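Side-chain contact in protein BONZAI 1 (Arabidopsis thaliana, PDB 6KXT), which binds phospholipids in a calcium-dependent manner and restrains cell death and defense responses in the plant: residues V74-K77 with D78-V81. Numbering follows the deposited sequence.
Sequences VGSK and DSPV
Ser76 and Ser79 meet through their hydroxyls, OG to OG 2.7 Å, a hydrogen bond whose direction is not settled. Ser76 OG sits between its own backbone N and carbonyl carbon (chi1 70°), and Ser79 OG swings to the side opposite its carbonyl carbon (chi1 -62°); together the two torsions turn the hydroxyls toward each other across the turn. The same pair is joined by its main chain: Ser79 N donates to Ser76 O at 3.1 Å. This closes a type I beta turn, with Lys77 and Asp78 at its corners, in the loop of this second C2 domain (C2B) of the copine that leads from the short helix 71-74, ended by Gly75 with positive phi, into strand 81-87. Two waters tie the limbs of the loop together. One donates to Val74 O and, at 2.7 Å from its oxygen, to Pro80 O; the other lies between Ser76 O and Ser79 O. Beside Val74 O, Ser79 CB packs at 3.4 Å. At the base the contact is apolar: Val81 CG1 lies against Val74 CB at 3.8 Å and almost as near its CG1, the two buried side chains crossing at a slant, with Leu104 of helix 104-113 also against Val74. Lys77 leaves the turn fully extended, and its NZ forms salt bridges with Glu108 and Glu142.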
loop_
_atom_site.group_PDB
_atom_site.type_symbol
_atom_site.label_atom_id
_atom_site.label_comp_id
_atom_site.label_asym_id
_atom_site.label_seq_id
_atom_site.Cartn_x
_atom_site.Cartn_y
_atom_site.Cartn_z
ATOM N N VAL A 74 -1.121 7.720 9.527
ATOM C CA VAL A 74 -1.160 6.264 9.775
ATOM C C VAL A 74 -1.566 5.933 11.205
ATOM O O VAL A 74 -1.867 4.744 11.448
ATOM C CB VAL A 74 0.183 5.586 9.390
ATOM C CG1 VAL A 74 0.524 5.788 7.921
ATOM C CG2 VAL A 74 1.338 6.038 10.269
ATOM N N GLY A 75 -1.552 6.922 12.109
ATOM C CA GLY A 75 -1.853 6.761 13.546
ATOM C C GLY A 75 -0.575 6.601 14.332
ATOM O O GLY A 75 -0.248 7.465 15.173
ATOM N N SER A 76 0.210 5.566 14.017
ATOM C CA SER A 76 1.541 5.365 14.629
ATOM C C SER A 76 2.300 4.405 13.734
ATOM O O SER A 76 1.644 3.785 12.865
ATOM C CB SER A 76 1.439 4.775 16.020
ATOM O OG SER A 76 1.003 3.427 15.967
ATOM N N LYS A 77 3.601 4.308 13.924
ATOM C CA LYS A 77 4.456 3.428 13.091
ATOM C C LYS A 77 4.014 1.967 13.226
ATOM O O LYS A 77 4.085 1.212 12.252
ATOM C CB LYS A 77 5.908 3.625 13.504
ATOM C CG LYS A 77 6.864 2.867 12.600
ATOM C CD LYS A 77 8.319 3.193 12.843
ATOM C CE LYS A 77 9.170 2.227 12.057
ATOM N NZ LYS A 77 10.611 2.544 12.111
ATOM N N ASP A 78 3.420 1.567 14.328
ATOM C CA ASP A 78 3.005 0.162 14.549
ATOM C C ASP A 78 1.534 -0.093 14.188
ATOM O O ASP A 78 1.125 -1.230 14.289
ATOM C CB ASP A 78 3.201 -0.196 16.016
ATOM C CG ASP A 78 4.663 -0.387 16.408
ATOM O OD1 ASP A 78 5.497 -0.764 15.559
ATOM O OD2 ASP A 78 4.973 -0.154 17.581
ATOM N N SER A 79 0.793 0.924 13.769
ATOM C CA SER A 79 -0.652 0.783 13.462
ATOM C C SER A 79 -0.792 0.149 12.077
ATOM O O SER A 79 -0.347 0.748 11.100
ATOM C CB SER A 79 -1.375 2.105 13.469
ATOM O OG SER A 79 -1.305 2.716 14.776
ATOM N N PRO A 80 -1.556 -0.945 11.942
ATOM C CA PRO A 80 -1.826 -1.448 10.602
ATOM C C PRO A 80 -2.551 -0.386 9.780
ATOM O O PRO A 80 -3.421 0.323 10.284
ATOM C CB PRO A 80 -2.739 -2.652 10.837
ATOM C CG PRO A 80 -2.405 -3.095 12.261
ATOM C CD PRO A 80 -2.046 -1.833 12.998
ATOM N N VAL A 81 -2.183 -0.295 8.505
ATOM C CA VAL A 81 -2.947 0.452 7.488
ATOM C C VAL A 81 -3.324 -0.546 6.384
ATOM O O VAL A 81 -2.823 -1.662 6.352
ATOM C CB VAL A 81 -2.200 1.654 6.898
ATOM C CG1 VAL A 81 -1.841 2.645 8.001
ATOM C CG2 VAL A 81 -0.948 1.241 6.138
HETATM O O HOH W 1 -4.278 2.835 10.512
HETATM O O HOH W 2 1.670 2.370 10.347
#